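Local coordinates for WGR domain-containing protein (Bacteroides fragilis, PDB 2RA8) that is of unknown function but joins an N-terminal WGR domain to a curved array of leucine-rich repeats, a build consistent with a binding role, at residues Met76-Ala84 / Asp103-Ile114; Val6-Trp16 / Asn28-Gly36. One frame throughout, in Å; residues are numbered along the deposited sequence.

Overall arrangement
Interaction 2 comes first along the chain and lies wholly in the WGR domain, where strand 13-21 pairs with strand 24-31 in an antiparallel sheet of five strands. Interaction 1 follows, joining strands 80-83 and 111-114, the first two of the ten-stranded parallel sheet of the leucine-rich repeat part, with helices 87-91 and 96-102 between them. The two centres are about 14 Å apart, on the same side of the chain's centre. They touch through Gln8 and Gln13, which pack on Met76, Glu79 and Ala80, while Phe10 reaches Gln111 and Thr113. The turn end of the WGR strands 3-8 and 13-21 thus packs on the first two strands of the repeat sheet and the segment leading into them.

Interaction 1: residues Met76-Ala84 / Asp103-Ile114; sequences MKVEAKKYA and DKKLPSLKQITI
Tyr83 and Lys81 both send their polar ends to a single carboxylate oxygen, OD2 of Asp103, and reach it from opposite faces of its plane. Lys81 is stretched out fully, CG anti to the backbone N (chi1 -160°), which carries NZ to a salt bridge of 2.7 Å with OD2 on its syn side. The hydroxyl OH of Tyr83 donates to that same OD2 at 2.9 Å, coming from above the carboxylate, with ring and carboxylate planes 77° apart. The other oxygen, OD1, takes the backbone N of Lys105 in an Asx turn just after helix 96-102, so both oxygens are engaged.

Behind its hydroxyl, the body of the tyrosine ring is lodged among aliphatic carbons. Leu109 CD1 sits at its edge and also presses on Lys81 CB at 3.4 Å, a tight fit. The Ile112 side chain crosses that of Tyr83 at about a right angle, its CD1 3.5 Å from Tyr83 CE1, and Ile100 of helix 96-102 packs on both.

The backbones pair as parallel strands, the first two of the leucine-rich repeat sheet. At the start of the pairing Glu79 O accepts two donors, Lys110 N and Gln111 N. On the sheet face carrying Gln111 and Thr113, two waters bridge the segments: one donates to both Glu79 OE1 and Gln111 OE1, another links Lys81 O to Thr113 OG1. The Lys81 salt bridge and the Tyr83 hydroxyl would probably keep Asp103 ionised, with Lys105 NZ a more distant positive charge, 5.6 Å from Asp103 OD2.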
loop_
_atom_site.group_PDB
_atom_site.type_symbol
_atom_site.label_atom_id
_atom_site.label_comp_id
_atom_site.label_asym_id
_atom_site.label_seq_id
_atom_site.Cartn_x
_atom_site.Cartn_y
_atom_site.Cartn_z
HETATM N N MSE A 76 11.905 -4.531 -26.574
HETATM C CA MSE A 76 10.527 -4.370 -26.122
HETATM C C MSE A 76 10.264 -2.979 -25.597
HETATM O O MSE A 76 11.144 -2.342 -25.019
HETATM C CB MSE A 76 10.192 -5.400 -25.033
HETATM C CG MSE A 76 10.059 -6.826 -25.550
HETATM SE SE MSE A 76 9.679 -8.122 -24.134
HETATM C CE MSE A 76 7.798 -7.728 -23.886
ATOM N N LYS A 77 9.041 -2.497 -25.801
ATOM C CA LYS A 77 8.660 -1.163 -25.348
ATOM C C LYS A 77 7.491 -1.245 -24.412
ATOM O O LYS A 77 6.791 -2.260 -24.375
ATOM C CB LYS A 77 8.270 -0.286 -26.546
ATOM C CG LYS A 77 9.349 -0.153 -27.618
ATOM C CD LYS A 77 10.500 0.731 -27.161
ATOM C CE LYS A 77 11.668 0.626 -28.128
ATOM N NZ LYS A 77 11.220 0.826 -29.536
ATOM N N VAL A 78 7.281 -0.179 -23.637
ATOM C CA VAL A 78 6.152 -0.115 -22.708
ATOM C C VAL A 78 4.893 -0.250 -23.538
ATOM O O VAL A 78 4.724 0.457 -24.528
ATOM C CB VAL A 78 6.103 1.244 -21.962
ATOM C CG1 VAL A 78 4.861 1.320 -21.092
ATOM C CG2 VAL A 78 7.348 1.414 -21.095
ATOM N N GLU A 79 4.007 -1.166 -23.165
ATOM C CA GLU A 79 2.777 -1.323 -23.928
ATOM C C GLU A 79 1.533 -1.184 -23.089
ATOM O O GLU A 79 0.455 -1.633 -23.483
ATOM C CB GLU A 79 2.765 -2.673 -24.672
ATOM C CG GLU A 79 2.749 -3.874 -23.774
ATOM C CD GLU A 79 2.668 -5.175 -24.547
ATOM O OE1 GLU A 79 2.313 -6.200 -23.927
ATOM O OE2 GLU A 79 2.962 -5.174 -25.764
ATOM N N ALA A 80 1.678 -0.542 -21.929
ATOM C CA ALA A 80 0.562 -0.297 -21.026
ATOM C C ALA A 80 0.712 1.088 -20.488
ATOM O O ALA A 80 1.830 1.545 -20.237
ATOM C CB ALA A 80 0.561 -1.310 -19.868
ATOM N N LYS A 81 -0.398 1.785 -20.308
ATOM C CA LYS A 81 -0.301 3.122 -19.777
ATOM C C LYS A 81 -1.559 3.544 -19.085
ATOM O O LYS A 81 -2.646 3.046 -19.375
ATOM C CB LYS A 81 0.047 4.106 -20.904
ATOM C CG LYS A 81 0.639 5.424 -20.414
ATOM C CD LYS A 81 1.093 6.289 -21.580
ATOM C CE LYS A 81 1.758 7.568 -21.096
ATOM N NZ LYS A 81 2.188 8.447 -22.227
ATOM N N LYS A 82 -1.403 4.463 -18.141
ATOM C CA LYS A 82 -2.518 5.000 -17.379
ATOM C C LYS A 82 -2.689 6.464 -17.709
ATOM O O LYS A 82 -1.724 7.226 -17.691
ATOM C CB LYS A 82 -2.248 4.852 -15.879
ATOM C CG LYS A 82 -3.323 5.452 -14.989
ATOM C CD LYS A 82 -3.010 5.188 -13.529
ATOM C CE LYS A 82 -4.067 5.783 -12.604
ATOM N NZ LYS A 82 -3.803 5.349 -11.212
ATOM N N TYR A 83 -3.915 6.860 -18.023
ATOM C CA TYR A 83 -4.202 8.250 -18.331
ATOM C C TYR A 83 -5.085 8.786 -17.251
ATOM O O TYR A 83 -6.175 8.265 -17.002
ATOM C CB TYR A 83 -4.905 8.387 -19.676
ATOM C CG TYR A 83 -4.062 7.945 -20.840
ATOM C CD1 TYR A 83 -4.066 6.618 -21.262
ATOM C CD2 TYR A 83 -3.256 8.852 -21.518
ATOM C CE1 TYR A 83 -3.290 6.207 -22.338
ATOM C CE2 TYR A 83 -2.475 8.452 -22.599
ATOM C CZ TYR A 83 -2.503 7.130 -22.998
ATOM O OH TYR A 83 -1.754 6.729 -24.068
ATOM N N ALA A 84 -4.611 9.835 -16.592
ATOM C CA ALA A 84 -5.353 10.440 -15.506
ATOM C C ALA A 84 -5.188 11.927 -15.473
ATOM O O ALA A 84 -4.136 12.447 -15.829
ATOM C CB ALA A 84 -4.903 9.836 -14.184
ATOM N N ASP A 103 -1.826 11.621 -27.253
ATOM C CA ASP A 103 -0.649 10.764 -27.124
ATOM C C ASP A 103 -0.274 10.013 -28.378
ATOM O O ASP A 103 -1.076 9.245 -28.923
ATOM C CB ASP A 103 -0.853 9.763 -25.994
ATOM C CG ASP A 103 0.457 9.242 -25.437
ATOM O OD1 ASP A 103 1.499 9.395 -26.116
ATOM O OD2 ASP A 103 0.443 8.675 -24.323
ATOM N N LYS A 104 0.962 10.228 -28.833
ATOM C CA LYS A 104 1.478 9.580 -30.035
ATOM C C LYS A 104 1.918 8.149 -29.821
ATOM O O LYS A 104 2.262 7.460 -30.779
ATOM C CB LYS A 104 2.657 10.374 -30.609
ATOM C CG LYS A 104 2.334 11.826 -30.920
ATOM C CD LYS A 104 3.483 12.513 -31.650
ATOM C CE LYS A 104 4.751 12.554 -30.810
ATOM N NZ LYS A 104 5.881 13.179 -31.555
ATOM N N LYS A 105 1.932 7.687 -28.572
ATOM C CA LYS A 105 2.318 6.305 -28.311
ATOM C C LYS A 105 1.071 5.467 -28.178
ATOM O O LYS A 105 1.133 4.246 -28.028
ATOM C CB LYS A 105 3.163 6.190 -27.034
ATOM C CG LYS A 105 2.432 6.531 -25.753
ATOM C CD LYS A 105 3.173 5.988 -24.535
ATOM C CE LYS A 105 4.548 6.620 -24.363
ATOM N NZ LYS A 105 5.294 5.998 -23.233
ATOM N N LEU A 106 -0.078 6.128 -28.258
ATOM C CA LEU A 106 -1.363 5.455 -28.148
ATOM C C LEU A 106 -1.487 4.248 -29.054
ATOM O O LEU A 106 -1.981 3.198 -28.626
ATOM C CB LEU A 106 -2.499 6.427 -28.465
ATOM C CG LEU A 106 -3.915 5.941 -28.163
ATOM C CD1 LEU A 106 -4.075 5.661 -26.669
ATOM C CD2 LEU A 106 -4.905 7.001 -28.604
ATOM N N PRO A 107 -1.040 4.360 -30.320
ATOM C CA PRO A 107 -1.158 3.204 -31.214
ATOM C C PRO A 107 -0.323 2.020 -30.808
ATOM O O PRO A 107 -0.647 0.880 -31.144
ATOM C CB PRO A 107 -0.717 3.764 -32.573
ATOM C CG PRO A 107 -1.076 5.206 -32.481
ATOM C CD PRO A 107 -0.622 5.553 -31.077
ATOM N N SER A 108 0.758 2.275 -30.077
ATOM C CA SER A 108 1.647 1.195 -29.660
ATOM C C SER A 108 1.256 0.503 -28.378
ATOM O O SER A 108 1.806 -0.549 -28.055
ATOM C CB SER A 108 3.081 1.714 -29.517
ATOM O OG SER A 108 3.161 2.717 -28.518
ATOM N N LEU A 109 0.314 1.075 -27.633
ATOM C CA LEU A 109 -0.104 0.457 -26.379
ATOM C C LEU A 109 -1.068 -0.672 -26.587
ATOM O O LEU A 109 -1.933 -0.606 -27.456
ATOM C CB LEU A 109 -0.768 1.472 -25.466
ATOM C CG LEU A 109 0.094 2.647 -25.010
ATOM C CD1 LEU A 109 -0.763 3.555 -24.144
ATOM C CD2 LEU A 109 1.312 2.153 -24.241
ATOM N N LYS A 110 -0.934 -1.713 -25.769
ATOM C CA LYS A 110 -1.814 -2.863 -25.858
ATOM C C LYS A 110 -2.825 -2.799 -24.735
ATOM O O LYS A 110 -3.928 -3.349 -24.845
ATOM C CB LYS A 110 -1.010 -4.151 -25.751
ATOM C CG LYS A 110 -1.579 -5.291 -26.554
ATOM C CD LYS A 110 -1.184 -5.177 -28.015
ATOM C CE LYS A 110 0.251 -5.632 -28.224
ATOM N NZ LYS A 110 0.653 -5.528 -29.650
ATOM N N GLN A 111 -2.454 -2.129 -23.643
ATOM C CA GLN A 111 -3.346 -1.989 -22.500
ATOM C C GLN A 111 -3.465 -0.558 -22.087
ATOM O O GLN A 111 -2.491 0.197 -22.151
ATOM C CB GLN A 111 -2.848 -2.812 -21.297
ATOM C CG GLN A 111 -3.007 -4.310 -21.474
ATOM C CD GLN A 111 -1.861 -4.946 -22.233
ATOM O OE1 GLN A 111 -2.029 -5.986 -22.877
ATOM N NE2 GLN A 111 -0.681 -4.339 -22.143
ATOM N N ILE A 112 -4.666 -0.175 -21.661
ATOM C CA ILE A 112 -4.921 1.181 -21.221
ATOM C C ILE A 112 -5.718 1.208 -19.937
ATOM O O ILE A 112 -6.634 0.406 -19.736
ATOM C CB ILE A 112 -5.647 2.006 -22.338
ATOM C CG1 ILE A 112 -5.829 3.452 -21.873
ATOM C CG2 ILE A 112 -6.999 1.377 -22.690
ATOM C CD1 ILE A 112 -6.246 4.412 -22.986
ATOM N N THR A 113 -5.339 2.123 -19.049
ATOM C CA THR A 113 -5.999 2.310 -17.762
ATOM C C THR A 113 -6.555 3.732 -17.740
ATOM O O THR A 113 -5.844 4.680 -18.072
ATOM C CB THR A 113 -5.001 2.131 -16.582
ATOM O OG1 THR A 113 -4.583 0.763 -16.505
ATOM C CG2 THR A 113 -5.640 2.537 -15.268
ATOM N N ILE A 114 -7.851 3.900 -17.524
ATOM C CA ILE A 114 -8.590 5.171 -17.356
ATOM C C ILE A 114 -8.726 5.512 -15.870
ATOM O O ILE A 114 -9.316 4.737 -15.107
ATOM C CB ILE A 114 -9.975 5.132 -17.973
ATOM C CG1 ILE A 114 -9.837 4.701 -19.456
ATOM C CG2 ILE A 114 -10.694 6.552 -17.810
ATOM C CD1 ILE A 114 -8.868 5.590 -20.309
HETATM O O HOH W 1 0.058 -7.403 -24.401
HETATM O O HOH W 2 -2.601 0.342 -18.336
#

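Interaction 2: residues Val6-Trp16 / Asn28-Gly36; sequences VFQDFKSQKFW and NYGKLGTDG
Phe15 and Leu32 carry the side-chain packing of this antiparallel beta hairpin in the WGR domain, built from strands 13-21 and 24-31. The close part is the Phe15 ring, laid back over the neighbouring strand because its CG stands between the backbone N and the carbonyl carbon (chi1 72°). Gly30 N lies 3.6 Å above one ring face, offset toward the rim. Oxygens line the ring's edge: Lys31 O, Asp35 O and the amide oxygen of Asn28, whose OD1 is 3.5 Å from Phe15 CE2, with ring and amide planes 77° apart. In the backbone, Phe15 and Gly30 form a hydrogen-bonded pair, and Leu32 N adds a nearly straight bond to Gln13 O.

Leu32 fills the other end. Its CD2 meets Val6 CG1 at 3.9 Å, the side chains crossing at about a right angle, while CD1 rests on Gln8 and Gln13.

The solvent side is looser. Lys31 is exposed; its CB points away from strand 13-21, and the side chain touches it near its root, CG 3.5 Å from Gln13 O. Gly33 is exposed in the type II turn, where Lys31 O accepts from both N and OG1 of Thr34, and Asp35 in the loop beyond. The second subunit covers part of this loose side: its Tyr87 packs on Thr34 and Asp35, while Tyr29, meeting Trp16 only through CB, bonds by OH to Glu153 O of that chain. Asn28 helps tie the loop back: besides bonding Gln37 O, its ND2 donates to Asp35 O at 3.1 Å, 6° out of the amide plane.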
loop_
_atom_site.group_PDB
_atom_site.type_symbol
_atom_site.label_atom_id
_atom_site.label_comp_id
_atom_site.label_asym_id
_atom_site.label_seq_id
_atom_site.Cartn_x
_atom_site.Cartn_y
_atom_site.Cartn_z
ATOM N N VAL A 6 11.131 -10.577 -17.835
ATOM C CA VAL A 6 10.208 -9.474 -18.074
ATOM C C VAL A 6 8.860 -9.631 -17.385
ATOM O O VAL A 6 8.290 -10.721 -17.358
ATOM C CB VAL A 6 9.963 -9.314 -19.600
ATOM C CG1 VAL A 6 8.916 -8.243 -19.856
ATOM C CG2 VAL A 6 11.264 -8.963 -20.294
ATOM N N PHE A 7 8.346 -8.536 -16.828
ATOM C CA PHE A 7 7.042 -8.543 -16.164
ATOM C C PHE A 7 6.179 -7.450 -16.750
ATOM O O PHE A 7 6.583 -6.284 -16.770
ATOM C CB PHE A 7 7.174 -8.298 -14.653
ATOM C CG PHE A 7 5.869 -8.415 -13.910
ATOM C CD1 PHE A 7 5.348 -9.663 -13.591
ATOM C CD2 PHE A 7 5.142 -7.281 -13.568
ATOM C CE1 PHE A 7 4.121 -9.780 -12.945
ATOM C CE2 PHE A 7 3.913 -7.391 -12.921
ATOM C CZ PHE A 7 3.406 -8.643 -12.611
ATOM N N GLN A 8 4.980 -7.811 -17.207
ATOM C CA GLN A 8 4.053 -6.847 -17.812
ATOM C C GLN A 8 2.592 -7.004 -17.442
ATOM O O GLN A 8 2.004 -8.069 -17.633
ATOM C CB GLN A 8 4.117 -6.927 -19.339
ATOM C CG GLN A 8 5.342 -6.329 -20.008
ATOM C CD GLN A 8 5.326 -6.577 -21.499
ATOM O OE1 GLN A 8 5.362 -7.727 -21.941
ATOM N NE2 GLN A 8 5.257 -5.507 -22.288
ATOM N N ASP A 9 2.000 -5.944 -16.901
ATOM C CA ASP A 9 0.573 -5.936 -16.597
ATOM C C ASP A 9 0.095 -4.513 -16.783
ATOM O O ASP A 9 0.825 -3.699 -17.361
ATOM C CB ASP A 9 0.263 -6.506 -15.187
ATOM C CG ASP A 9 0.764 -5.637 -14.048
ATOM O OD1 ASP A 9 1.345 -4.565 -14.288
ATOM O OD2 ASP A 9 0.562 -6.051 -12.890
ATOM N N PHE A 10 -1.114 -4.188 -16.336
ATOM C CA PHE A 10 -1.627 -2.830 -16.507
ATOM C C PHE A 10 -0.715 -1.752 -15.929
ATOM O O PHE A 10 -0.640 -0.642 -16.462
ATOM C CB PHE A 10 -3.025 -2.682 -15.853
ATOM C CG PHE A 10 -4.159 -3.303 -16.638
ATOM C CD1 PHE A 10 -4.491 -2.836 -17.906
ATOM C CD2 PHE A 10 -4.928 -4.325 -16.077
ATOM C CE1 PHE A 10 -5.578 -3.372 -18.609
ATOM C CE2 PHE A 10 -6.011 -4.867 -16.767
ATOM C CZ PHE A 10 -6.337 -4.388 -18.037
ATOM N N LYS A 11 -0.007 -2.068 -14.847
ATOM C CA LYS A 11 0.852 -1.081 -14.191
ATOM C C LYS A 11 2.351 -1.214 -14.381
ATOM O O LYS A 11 3.055 -0.205 -14.423
ATOM C CB LYS A 11 0.534 -1.047 -12.703
ATOM N N SER A 12 2.853 -2.444 -14.491
ATOM C CA SER A 12 4.291 -2.669 -14.664
ATOM C C SER A 12 4.692 -3.114 -16.038
ATOM O O SER A 12 4.082 -4.003 -16.623
ATOM C CB SER A 12 4.794 -3.722 -13.671
ATOM O OG SER A 12 4.570 -3.308 -12.336
ATOM N N GLN A 13 5.746 -2.496 -16.553
ATOM C CA GLN A 13 6.292 -2.822 -17.865
ATOM C C GLN A 13 7.782 -2.769 -17.605
ATOM O O GLN A 13 8.440 -1.769 -17.881
ATOM C CB GLN A 13 5.879 -1.756 -18.890
ATOM C CG GLN A 13 4.363 -1.669 -19.117
ATOM C CD GLN A 13 3.831 -2.835 -19.951
ATOM O OE1 GLN A 13 2.825 -3.464 -19.603
ATOM N NE2 GLN A 13 4.507 -3.121 -21.058
ATOM N N LYS A 14 8.321 -3.843 -17.042
ATOM C CA LYS A 14 9.733 -3.857 -16.712
ATOM C C LYS A 14 10.491 -5.137 -16.934
ATOM O O LYS A 14 9.906 -6.186 -17.220
ATOM C CB LYS A 14 9.916 -3.393 -15.256
ATOM C CG LYS A 14 8.847 -3.861 -14.297
ATOM C CD LYS A 14 9.025 -3.203 -12.923
ATOM C CE LYS A 14 7.853 -3.493 -11.997
ATOM N NZ LYS A 14 7.671 -4.951 -11.771
ATOM N N PHE A 15 11.818 -5.030 -16.826
ATOM C CA PHE A 15 12.727 -6.159 -16.992
ATOM C C PHE A 15 13.640 -6.263 -15.803
ATOM O O PHE A 15 13.867 -5.289 -15.070
ATOM C CB PHE A 15 13.604 -6.014 -18.255
ATOM C CG PHE A 15 14.665 -4.951 -18.139
ATOM C CD1 PHE A 15 14.343 -3.607 -18.293
ATOM C CD2 PHE A 15 15.977 -5.291 -17.829
ATOM C CE1 PHE A 15 15.310 -2.617 -18.133
ATOM C CE2 PHE A 15 16.952 -4.303 -17.668
ATOM C CZ PHE A 15 16.612 -2.966 -17.820
ATOM N N TRP A 16 14.188 -7.459 -15.626
ATOM C CA TRP A 16 15.100 -7.757 -14.538
ATOM C C TRP A 16 16.044 -8.790 -15.095
ATOM O O TRP A 16 15.600 -9.808 -15.629
ATOM C CB TRP A 16 14.315 -8.328 -13.344
ATOM C CG TRP A 16 15.144 -8.718 -12.149
ATOM C CD1 TRP A 16 15.538 -7.908 -11.116
ATOM C CD2 TRP A 16 15.665 -10.021 -11.865
ATOM N NE1 TRP A 16 16.273 -8.632 -10.201
ATOM C CE2 TRP A 16 16.366 -9.926 -10.634
ATOM C CE3 TRP A 16 15.603 -11.257 -12.523
ATOM C CZ2 TRP A 16 17.004 -11.028 -10.054
ATOM C CZ3 TRP A 16 16.241 -12.358 -11.943
ATOM C CH2 TRP A 16 16.933 -12.231 -10.714
ATOM N N ASN A 28 20.410 -6.107 -13.084
ATOM C CA ASN A 28 20.094 -4.935 -13.891
ATOM C C ASN A 28 18.585 -4.911 -14.007
ATOM O O ASN A 28 17.980 -5.882 -14.477
ATOM C CB ASN A 28 20.737 -5.075 -15.278
ATOM C CG ASN A 28 20.469 -3.881 -16.179
ATOM O OD1 ASN A 28 20.465 -4.007 -17.407
ATOM N ND2 ASN A 28 20.262 -2.715 -15.581
ATOM N N TYR A 29 17.963 -3.815 -13.578
ATOM C CA TYR A 29 16.510 -3.699 -13.626
ATOM C C TYR A 29 16.009 -2.330 -13.962
ATOM O O TYR A 29 16.636 -1.330 -13.620
ATOM C CB TYR A 29 15.891 -4.109 -12.285
ATOM C CG TYR A 29 16.206 -3.172 -11.136
ATOM C CD1 TYR A 29 17.464 -3.166 -10.537
ATOM C CD2 TYR A 29 15.247 -2.278 -10.663
ATOM C CE1 TYR A 29 17.760 -2.285 -9.488
ATOM C CE2 TYR A 29 15.529 -1.393 -9.618
ATOM C CZ TYR A 29 16.786 -1.405 -9.040
ATOM O OH TYR A 29 17.066 -0.534 -8.010
ATOM N N GLY A 30 14.847 -2.277 -14.607
ATOM C CA GLY A 30 14.262 -1.000 -14.976
ATOM C C GLY A 30 13.048 -1.149 -15.875
ATOM O O GLY A 30 12.581 -2.264 -16.133
ATOM N N LYS A 31 12.532 -0.019 -16.347
ATOM C CA LYS A 31 11.376 -0.002 -17.229
ATOM C C LYS A 31 11.809 -0.481 -18.590
ATOM O O LYS A 31 12.925 -0.186 -19.034
ATOM C CB LYS A 31 10.822 1.428 -17.333
ATOM C CG LYS A 31 9.537 1.570 -18.140
ATOM C CD LYS A 31 9.080 3.024 -18.223
ATOM C CE LYS A 31 8.680 3.579 -16.864
ATOM N NZ LYS A 31 8.277 5.009 -16.957
ATOM N N LEU A 32 10.946 -1.234 -19.268
ATOM C CA LEU A 32 11.287 -1.723 -20.598
ATOM C C LEU A 32 11.665 -0.559 -21.472
ATOM O O LEU A 32 11.018 0.486 -21.428
ATOM C CB LEU A 32 10.106 -2.451 -21.235
ATOM C CG LEU A 32 9.648 -3.766 -20.580
ATOM C CD1 LEU A 32 8.271 -4.152 -21.103
ATOM C CD2 LEU A 32 10.643 -4.864 -20.878
ATOM N N GLY A 33 12.716 -0.738 -22.271
ATOM C CA GLY A 33 13.164 0.315 -23.164
ATOM C C GLY A 33 14.206 1.254 -22.576
ATOM O O GLY A 33 14.621 2.204 -23.239
ATOM N N THR A 34 14.630 0.999 -21.340
ATOM C CA THR A 34 15.631 1.844 -20.697
ATOM C C THR A 34 16.794 1.012 -20.214
ATOM O O THR A 34 16.687 -0.205 -20.100
ATOM C CB THR A 34 15.044 2.604 -19.486
ATOM O OG1 THR A 34 14.753 1.677 -18.433
ATOM C CG2 THR A 34 13.761 3.340 -19.880
ATOM N N ASP A 35 17.916 1.662 -19.924
ATOM C CA ASP A 35 19.083 0.936 -19.437
ATOM C C ASP A 35 18.835 0.449 -18.034
ATOM O O ASP A 35 19.422 -0.541 -17.600
ATOM C CB ASP A 35 20.337 1.830 -19.431
ATOM C CG ASP A 35 20.639 2.429 -20.792
ATOM O OD1 ASP A 35 20.501 1.709 -21.806
ATOM O OD2 ASP A 35 21.025 3.620 -20.844
ATOM N N GLY A 36 17.968 1.148 -17.310
ATOM C CA GLY A 36 17.672 0.752 -15.945
ATOM C C GLY A 36 18.835 0.979 -14.992
ATOM O O GLY A 36 19.765 1.726 -15.300
#